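Local coordinates for protein Hcp1 family type VI secretion system effector (Salmonella typhimurium, PDB 5XHH) that probably serves as the Hcp tube-forming component and secreted effector of a type VI secretion system, at residues N55-L69 and E118-S130. Residues are numbered along the deposited sequence; the frame is centred on the assembly and turned at random.
Sequences NLDFDHYIDRASPNL and EIASRETVELSFS
Val125 CB sits over one face of the Phe58 ring, offset toward the rim, 3.8 Å from the ring centroid. Phe58 CG lies between its backbone N and carbonyl carbon (chi1 75°), which turns the ring alongside Val125. The His60 ring is held at two nitrogens. His60 NE2 donates to Glu123 OE2 (2.8 Å), tilted slightly from the ring plane. His60 ND1 donates to Asp63 OD2 (2.8 Å), close to that plane. This pair of bonds should fix the ring's rotation. Ser66 OG also donates to Glu123 OE2 (2.7 Å), from the same carboxylate face as His60 NE2. Glu123 reaches both through an extended chain, with CG anti to the backbone N (chi1 -174°). Ser121 O lies in plane at the edge of the Tyr61 ring; Arg122 NH2 nears Tyr61 CE1 (3.8 Å), with guanidinium and ring almost perpendicular. Leu56 N lies in plane at the Phe129 ring edge.

Strands 56-61 and 121-129 are antiparallel neighbours in the four-stranded sheet of the Hcp beta-barrel fold. Leu56, Phe58 and His60 form hydrogen-bonded pairs with Leu127, Val125 and Glu123. Asp63 and Ser66 make a capping box leading into helix 66-75. Through Ser66 OG, Glu123 joins this capped turn to the sheet.

Asp57, Asp59, Thr124 and Glu126 share the opposite sheet face. There Asp57 OD1 forms a salt bridge with Arg31 NH2 on strand 29-36. Toward one strand end, Arg122 NH1 forms a salt bridge with Asp59 OD2 (3.0 Å). Arg122 NE donates in plane to a lone pair of Ile119 O. At the other end, Asn55 ND2 donates almost straight to Glu126 OE1 (3.1 Å, 168°).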
ATOM      1  N   ASN A  55       1.404   3.767  -8.705  1.00 26.90           N
ATOM      2  CA  ASN A  55       1.197   2.619  -7.832  1.00 25.88           C
ATOM      3  C   ASN A  55       1.596   2.954  -6.392  1.00 24.24           C
ATOM      4  O   ASN A  55       2.342   3.893  -6.118  1.00 21.78           O
ATOM      5  CB  ASN A  55       2.005   1.419  -8.328  1.00 24.31           C
ATOM      6  CG  ASN A  55       1.542   0.936  -9.691  1.00 26.52           C
ATOM      7  OD1 ASN A  55       0.411   1.191 -10.078  1.00 26.59           O
ATOM      8  ND2 ASN A  55       2.420   0.249 -10.427  1.00 27.55           N
ATOM      9  N   LEU A  56       1.065   2.182  -5.461  1.00 23.35           N
ATOM     10  CA  LEU A  56       1.646   2.119  -4.132  1.00 22.30           C
ATOM     11  C   LEU A  56       2.933   1.301  -4.194  1.00 24.42           C
ATOM     12  O   LEU A  56       2.903   0.122  -4.561  1.00 22.50           O
ATOM     13  CB  LEU A  56       0.659   1.487  -3.155  1.00 22.99           C
ATOM     14  CG  LEU A  56       1.258   1.233  -1.766  1.00 23.59           C
ATOM     15  CD1 LEU A  56       1.627   2.558  -1.046  1.00 22.03           C
ATOM     16  CD2 LEU A  56       0.305   0.416  -0.935  1.00 23.73           C
ATOM     17  N   ASP A  57       4.063   1.925  -3.857  1.00 23.51           N
ATOM     18  CA  ASP A  57       5.338   1.226  -3.724  1.00 22.84           C
ATOM     19  C   ASP A  57       5.603   1.012  -2.236  1.00 24.64           C
ATOM     20  O   ASP A  57       5.579   1.970  -1.463  1.00 23.05           O
ATOM     21  CB  ASP A  57       6.459   2.036  -4.392  1.00 24.22           C
ATOM     22  CG  ASP A  57       7.859   1.388  -4.260  1.00 28.62           C
ATOM     23  OD1 ASP A  57       8.279   1.018  -3.146  1.00 32.87           O
ATOM     24  OD2 ASP A  57       8.559   1.276  -5.282  1.00 31.78           O
ATOM     25  N   PHE A  58       5.844  -0.232  -1.822  1.00 23.52           N
ATOM     26  CA  PHE A  58       6.203  -0.464  -0.429  1.00 23.01           C
ATOM     27  C   PHE A  58       7.308  -1.507  -0.333  1.00 23.40           C
ATOM     28  O   PHE A  58       7.544  -2.279  -1.263  1.00 23.38           O
ATOM     29  CB  PHE A  58       4.985  -0.851   0.436  1.00 21.09           C
ATOM     30  CG  PHE A  58       4.477  -2.257   0.238  1.00 21.29           C
ATOM     31  CD1 PHE A  58       4.961  -3.298   1.015  1.00 23.97           C
ATOM     32  CD2 PHE A  58       3.474  -2.523  -0.665  1.00 23.35           C
ATOM     33  CE1 PHE A  58       4.491  -4.596   0.847  1.00 24.66           C
ATOM     34  CE2 PHE A  58       2.983  -3.818  -0.829  1.00 24.05           C
ATOM     35  CZ  PHE A  58       3.491  -4.850  -0.066  1.00 24.50           C
ATOM     36  N   ASP A  59       7.986  -1.507   0.811  1.00 21.01           N
ATOM     37  CA  ASP A  59       9.084  -2.426   1.111  1.00 25.98           C
ATOM     38  C   ASP A  59       8.709  -3.240   2.346  1.00 26.81           C
ATOM     39  O   ASP A  59       8.126  -2.702   3.300  1.00 22.51           O
ATOM     40  CB  ASP A  59      10.395  -1.640   1.365  1.00 26.15           C
ATOM     41  CG  ASP A  59      11.649  -2.527   1.381  1.00 30.95           C
ATOM     42  OD1 ASP A  59      11.623  -3.706   0.939  1.00 31.19           O
ATOM     43  OD2 ASP A  59      12.690  -2.022   1.849  1.00 34.29           O
ATOM     44  N   HIS A  60       9.015  -4.534   2.332  1.00 23.42           N
ATOM     45  CA  HIS A  60       8.878  -5.294   3.566  1.00 21.73           C
ATOM     46  C   HIS A  60       9.961  -6.362   3.594  1.00 25.41           C
ATOM     47  O   HIS A  60      10.587  -6.662   2.573  1.00 25.39           O
ATOM     48  CB  HIS A  60       7.476  -5.914   3.701  1.00 22.16           C
ATOM     49  CG  HIS A  60       7.207  -7.026   2.728  1.00 22.32           C
ATOM     50  ND1 HIS A  60       6.665  -8.236   3.107  1.00 22.60           N
ATOM     51  CD2 HIS A  60       7.429  -7.115   1.396  1.00 22.12           C
ATOM     52  CE1 HIS A  60       6.565  -9.021   2.050  1.00 22.09           C
ATOM     53  NE2 HIS A  60       7.023  -8.365   1.000  1.00 22.07           N
ATOM     54  N   TYR A  61      10.205  -6.917   4.778  1.00 25.03           N
ATOM     55  CA  TYR A  61      11.034  -8.114   4.848  1.00 26.64           C
ATOM     56  C   TYR A  61      10.316  -9.248   4.137  1.00 25.49           C
ATOM     57  O   TYR A  61       9.087  -9.318   4.144  1.00 25.59           O
ATOM     58  CB  TYR A  61      11.332  -8.498   6.302  1.00 27.80           C
ATOM     59  CG  TYR A  61      12.266  -7.536   6.986  1.00 27.76           C
ATOM     60  CD1 TYR A  61      13.518  -7.282   6.460  1.00 29.39           C
ATOM     61  CD2 TYR A  61      11.900  -6.886   8.154  1.00 29.43           C
ATOM     62  CE1 TYR A  61      14.376  -6.398   7.061  1.00 33.31           C
ATOM     63  CE2 TYR A  61      12.764  -5.989   8.778  1.00 29.89           C
ATOM     64  CZ  TYR A  61      13.998  -5.753   8.216  1.00 34.87           C
ATOM     65  OH  TYR A  61      14.882  -4.878   8.796  1.00 34.89           O
ATOM     66  N   ILE A  62      11.077 -10.117   3.474  1.00 23.74           N
ATOM     67  CA  ILE A  62      10.434 -11.266   2.847  1.00 25.83           C
ATOM     68  C   ILE A  62       9.751 -12.070   3.934  1.00 25.73           C
ATOM     69  O   ILE A  62      10.348 -12.364   4.976  1.00 30.00           O
ATOM     70  CB  ILE A  62      11.448 -12.100   2.052  1.00 26.98           C
ATOM     71  CG1 ILE A  62      11.990 -11.275   0.881  1.00 22.93           C
ATOM     72  CG2 ILE A  62      10.780 -13.406   1.569  1.00 24.26           C
ATOM     73  CD1 ILE A  62      13.093 -11.945   0.082  1.00 23.74           C
ATOM     74  N   ASP A  63       8.474 -12.364   3.740  1.00 25.73           N
ATOM     75  CA  ASP A  63       7.690 -12.894   4.850  1.00 27.78           C
ATOM     76  C   ASP A  63       6.557 -13.740   4.285  1.00 28.98           C
ATOM     77  O   ASP A  63       6.553 -14.069   3.096  1.00 26.42           O
ATOM     78  CB  ASP A  63       7.202 -11.749   5.760  1.00 26.84           C
ATOM     79  CG  ASP A  63       6.309 -10.741   5.033  1.00 26.02           C
ATOM     80  OD1 ASP A  63       5.692 -11.098   4.008  1.00 22.56           O
ATOM     81  OD2 ASP A  63       6.220  -9.583   5.511  1.00 27.95           O
ATOM     82  N   ARG A  64       5.574 -14.064   5.139  1.00 29.20           N
ATOM     83  CA  ARG A  64       4.496 -14.965   4.745  1.00 30.98           C
ATOM     84  C   ARG A  64       3.703 -14.439   3.548  1.00 29.57           C
ATOM     85  O   ARG A  64       3.117 -15.228   2.803  1.00 27.51           O
ATOM     86  CB  ARG A  64       3.557 -15.216   5.936  1.00 35.98           C
ATOM     87  CG  ARG A  64       2.297 -16.013   5.584  1.00 43.37           C
ATOM     88  CD  ARG A  64       1.198 -15.889   6.636  1.00 45.16           C
ATOM     89  NE  ARG A  64       1.348 -16.862   7.713  1.00 55.53           N
ATOM     90  CZ  ARG A  64       0.826 -18.087   7.699  1.00 58.73           C
ATOM     91  NH1 ARG A  64       0.116 -18.502   6.658  1.00 58.35           N
ATOM     92  NH2 ARG A  64       1.012 -18.903   8.727  1.00 60.50           N
ATOM     93  N   ALA A  65       3.663 -13.120   3.342  1.00 29.48           N
ATOM     94  CA  ALA A  65       2.896 -12.590   2.218  1.00 26.42           C
ATOM     95  C   ALA A  65       3.601 -12.791   0.885  1.00 25.44           C
ATOM     96  O   ALA A  65       2.940 -12.809  -0.159  1.00 23.75           O
ATOM     97  CB  ALA A  65       2.612 -11.097   2.421  1.00 26.06           C
ATOM     98  N   SER A  66       4.923 -12.971   0.911  1.00 25.25           N
ATOM     99  CA  SER A  66       5.704 -12.922  -0.321  1.00 23.54           C
ATOM    100  C   SER A  66       5.268 -13.944  -1.362  1.00 24.25           C
ATOM    101  O   SER A  66       5.042 -13.546  -2.518  1.00 26.78           O
ATOM    102  CB  SER A  66       7.189 -13.046   0.031  1.00 25.91           C
ATOM    103  OG  SER A  66       7.623 -11.901   0.727  1.00 25.45           O
ATOM    104  N   PRO A  67       5.115 -15.239  -1.053  1.00 24.41           N
ATOM    105  CA  PRO A  67       4.665 -16.165  -2.106  1.00 24.10           C
ATOM    106  C   PRO A  67       3.307 -15.797  -2.668  1.00 27.14           C
ATOM    107  O   PRO A  67       3.062 -15.999  -3.864  1.00 24.37           O
ATOM    108  CB  PRO A  67       4.638 -17.531  -1.398  1.00 26.21           C
ATOM    109  CG  PRO A  67       5.518 -17.373  -0.196  1.00 25.86           C
ATOM    110  CD  PRO A  67       5.299 -15.940   0.230  1.00 26.21           C
ATOM    111  N   ASN A  68       2.418 -15.231  -1.848  1.00 27.63           N
ATOM    112  CA  ASN A  68       1.106 -14.865  -2.364  1.00 26.65           C
ATOM    113  C   ASN A  68       1.141 -13.568  -3.151  1.00 27.08           C
ATOM    114  O   ASN A  68       0.399 -13.431  -4.128  1.00 27.52           O
ATOM    115  CB  ASN A  68       0.094 -14.781  -1.225  1.00 30.15           C
ATOM    116  CG  ASN A  68      -0.488 -16.134  -0.887  1.00 35.29           C
ATOM    117  OD1 ASN A  68      -0.795 -16.913  -1.779  1.00 37.73           O
ATOM    118  ND2 ASN A  68      -0.615 -16.430   0.396  1.00 37.60           N
ATOM    119  N   LEU A  69       1.973 -12.603  -2.754  1.00 29.11           N
ATOM    120  CA  LEU A  69       2.180 -11.442  -3.620  1.00 24.28           C
ATOM    121  C   LEU A  69       2.696 -11.880  -4.991  1.00 22.68           C
ATOM    122  O   LEU A  69       2.184 -11.447  -6.025  1.00 23.35           O
ATOM    123  CB  LEU A  69       3.141 -10.451  -2.958  1.00 23.11           C
ATOM    124  CG  LEU A  69       2.624  -9.791  -1.682  1.00 22.57           C
ATOM    125  CD1 LEU A  69       3.764  -9.165  -0.940  1.00 20.62           C
ATOM    126  CD2 LEU A  69       1.583  -8.722  -2.038  1.00 24.93           C
ATOM    127  N   GLU A 118      21.781  -5.365   7.807  1.00 52.44           N
ATOM    128  CA  GLU A 118      20.836  -4.498   7.127  1.00 59.04           C
ATOM    129  C   GLU A 118      20.788  -4.912   5.653  1.00 58.63           C
ATOM    130  O   GLU A 118      21.711  -5.552   5.132  1.00 60.74           O
ATOM    131  CB  GLU A 118      21.202  -3.017   7.305  1.00 60.95           C
ATOM    132  CG  GLU A 118      20.218  -2.032   6.631  1.00 65.08           C
ATOM    133  CD  GLU A 118      19.003  -1.679   7.490  1.00 68.30           C
ATOM    134  OE1 GLU A 118      18.708  -0.471   7.631  1.00 65.83           O
ATOM    135  OE2 GLU A 118      18.356  -2.605   8.028  1.00 65.25           O
ATOM    136  N   ILE A 119      19.673  -4.580   5.001  1.00 55.49           N
ATOM    137  CA  ILE A 119      19.197  -5.223   3.773  1.00 50.35           C
ATOM    138  C   ILE A 119      18.520  -6.535   4.163  1.00 42.85           C
ATOM    139  O   ILE A 119      17.299  -6.658   4.054  1.00 42.15           O
ATOM    140  CB  ILE A 119      20.301  -5.454   2.723  1.00 47.35           C
ATOM    141  CG1 ILE A 119      20.937  -4.127   2.304  1.00 50.53           C
ATOM    142  CG2 ILE A 119      19.714  -6.163   1.516  1.00 42.27           C
ATOM    143  CD1 ILE A 119      21.740  -4.215   1.041  1.00 49.95           C
ATOM    144  N   ALA A 120      19.296  -7.509   4.638  1.00 41.03           N
ATOM    145  CA  ALA A 120      18.774  -8.822   5.066  1.00 41.53           C
ATOM    146  C   ALA A 120      18.098  -9.483   3.862  1.00 40.77           C
ATOM    147  O   ALA A 120      18.731  -9.602   2.800  1.00 33.53           O
ATOM    148  CB  ALA A 120      17.887  -8.645   6.300  1.00 41.98           C
ATOM    149  N   SER A 121      16.861  -9.971   3.990  1.00 37.79           N
ATOM    150  CA  SER A 121      16.052 -10.454   2.874  1.00 31.27           C
ATOM    151  C   SER A 121      14.795  -9.604   2.851  1.00 33.56           C
ATOM    152  O   SER A 121      13.957  -9.722   3.754  1.00 30.76           O
ATOM    153  CB  SER A 121      15.700 -11.931   3.024  1.00 33.92           C
ATOM    154  OG  SER A 121      15.119 -12.181   4.297  1.00 37.58           O
ATOM    155  N   ARG A 122      14.672  -8.750   1.830  1.00 33.71           N
ATOM    156  CA  ARG A 122      13.563  -7.808   1.718  1.00 31.23           C
ATOM    157  C   ARG A 122      13.009  -7.834   0.301  1.00 28.50           C
ATOM    158  O   ARG A 122      13.463  -8.587  -0.559  1.00 29.90           O
ATOM    159  CB  ARG A 122      13.970  -6.382   2.097  1.00 26.55           C
ATOM    160  CG  ARG A 122      15.102  -5.798   1.317  1.00 27.74           C
ATOM    161  CD  ARG A 122      15.376  -4.396   1.837  1.00 35.62           C
ATOM    162  NE  ARG A 122      15.758  -4.388   3.251  1.00 36.45           N
ATOM    163  CZ  ARG A 122      15.612  -3.337   4.057  1.00 41.93           C
ATOM    164  NH1 ARG A 122      15.074  -2.218   3.597  1.00 37.82           N
ATOM    165  NH2 ARG A 122      15.997  -3.402   5.326  1.00 41.14           N
ATOM    166  N   GLU A 123      11.993  -7.016   0.070  1.00 25.75           N
ATOM    167  CA  GLU A 123      11.172  -7.186  -1.121  1.00 24.91           C
ATOM    168  C   GLU A 123      10.394  -5.905  -1.359  1.00 27.10           C
ATOM    169  O   GLU A 123       9.600  -5.485  -0.496  1.00 27.55           O
ATOM    170  CB  GLU A 123      10.235  -8.370  -0.941  1.00 23.04           C
ATOM    171  CG  GLU A 123       9.419  -8.744  -2.146  1.00 22.83           C
ATOM    172  CD  GLU A 123       8.658 -10.029  -1.903  1.00 25.68           C
ATOM    173  OE1 GLU A 123       9.101 -11.074  -2.407  1.00 23.71           O
ATOM    174  OE2 GLU A 123       7.626 -10.005  -1.187  1.00 27.20           O
ATOM    175  N   THR A 124      10.627  -5.292  -2.517  1.00 24.18           N
ATOM    176  CA  THR A 124       9.841  -4.159  -2.976  1.00 23.17           C
ATOM    177  C   THR A 124       8.633  -4.659  -3.751  1.00 23.79           C
ATOM    178  O   THR A 124       8.723  -5.622  -4.512  1.00 24.08           O
ATOM    179  CB  THR A 124      10.700  -3.236  -3.848  1.00 24.98           C
ATOM    180  OG1 THR A 124      11.729  -2.678  -3.038  1.00 25.89           O
ATOM    181  CG2 THR A 124       9.875  -2.096  -4.459  1.00 23.54           C
ATOM    182  N   VAL A 125       7.495  -4.013  -3.534  1.00 22.20           N
ATOM    183  CA  VAL A 125       6.224  -4.423  -4.110  1.00 21.92           C
ATOM    184  C   VAL A 125       5.514  -3.183  -4.629  1.00 24.95           C
ATOM    185  O   VAL A 125       5.496  -2.140  -3.967  1.00 25.02           O
ATOM    186  CB  VAL A 125       5.334  -5.145  -3.072  1.00 23.40           C
ATOM    187  CG1 VAL A 125       4.019  -5.593  -3.711  1.00 21.03           C
ATOM    188  CG2 VAL A 125       6.075  -6.318  -2.447  1.00 23.58           C
ATOM    189  N   GLU A 126       4.928  -3.295  -5.806  1.00 20.94           N
ATOM    190  CA  GLU A 126       4.058  -2.263  -6.328  1.00 23.22           C
ATOM    191  C   GLU A 126       2.671  -2.845  -6.519  1.00 24.87           C
ATOM    192  O   GLU A 126       2.524  -3.928  -7.110  1.00 25.58           O
ATOM    193  CB  GLU A 126       4.581  -1.702  -7.635  1.00 24.03           C
ATOM    194  CG  GLU A 126       5.866  -0.917  -7.489  1.00 21.85           C
ATOM    195  CD  GLU A 126       6.293  -0.332  -8.816  1.00 28.19           C
ATOM    196  OE1 GLU A 126       5.399  -0.110  -9.660  1.00 30.48           O
ATOM    197  OE2 GLU A 126       7.506  -0.101  -9.014  1.00 30.59           O
ATOM    198  N   LEU A 127       1.675  -2.111  -6.009  1.00 24.96           N
ATOM    199  CA  LEU A 127       0.259  -2.422  -6.145  1.00 23.88           C
ATOM    200  C   LEU A 127      -0.411  -1.262  -6.859  1.00 28.52           C
ATOM    201  O   LEU A 127      -0.334  -0.116  -6.399  1.00 25.56           O
ATOM    202  CB  LEU A 127      -0.409  -2.635  -4.788  1.00 23.12           C
ATOM    203  CG  LEU A 127       0.200  -3.542  -3.728  1.00 21.20           C
ATOM    204  CD1 LEU A 127      -0.603  -3.427  -2.450  1.00 22.06           C
ATOM    205  CD2 LEU A 127       0.271  -4.983  -4.201  1.00 21.53           C
ATOM    206  N   SER A 128      -1.059  -1.545  -7.977  1.00 26.54           N
ATOM    207  CA  SER A 128      -1.872  -0.509  -8.578  1.00 27.25           C
ATOM    208  C   SER A 128      -3.211  -0.472  -7.862  1.00 26.39           C
ATOM    209  O   SER A 128      -3.680  -1.484  -7.345  1.00 26.91           O
ATOM    210  CB  SER A 128      -2.066  -0.769 -10.068  1.00 29.50           C
ATOM    211  OG  SER A 128      -2.827  -1.940 -10.235  1.00 33.60           O
ATOM    212  N   PHE A 129      -3.806   0.715  -7.790  1.00 26.52           N
ATOM    213  CA  PHE A 129      -5.113   0.868  -7.172  1.00 28.00           C
ATOM    214  C   PHE A 129      -5.914   1.885  -7.970  1.00 26.85           C
ATOM    215  O   PHE A 129      -5.356   2.827  -8.539  1.00 28.76           O
ATOM    216  CB  PHE A 129      -5.009   1.306  -5.692  1.00 22.97           C
ATOM    217  CG  PHE A 129      -4.275   2.603  -5.493  1.00 23.97           C
ATOM    218  CD1 PHE A 129      -2.902   2.615  -5.311  1.00 26.69           C
ATOM    219  CD2 PHE A 129      -4.951   3.808  -5.498  1.00 24.43           C
ATOM    220  CE1 PHE A 129      -2.215   3.813  -5.132  1.00 25.23           C
ATOM    221  CE2 PHE A 129      -4.276   5.007  -5.323  1.00 28.09           C
ATOM    222  CZ  PHE A 129      -2.896   5.005  -5.137  1.00 25.44           C
ATOM    223  N   SER A 130      -7.224   1.695  -8.016  1.00 28.16           N
ATOM    224  CA  SER A 130      -8.034   2.678  -8.711  1.00 30.72           C
ATOM    225  C   SER A 130      -8.666   3.709  -7.789  1.00 26.86           C
ATOM    226  O   SER A 130      -9.036   4.779  -8.272  1.00 27.68           O
ATOM    227  CB  SER A 130      -9.110   1.986  -9.558  1.00 36.28           C
ATOM    228  OG  SER A 130      -9.699   0.936  -8.849  1.00 39.94           O
TER
HETATM  229  O   HOH W   1      10.272  -0.111  -1.767  1.00 34.29           O
HETATM  230  O   HOH W   2      13.035  -3.861  -1.202  1.00 34.21           O
HETATM  231  O   HOH W   3      12.830 -12.290   5.691  1.00 29.89           O
HETATM  232  O   HOH W   4       7.700 -13.015  -3.762  1.00 28.81           O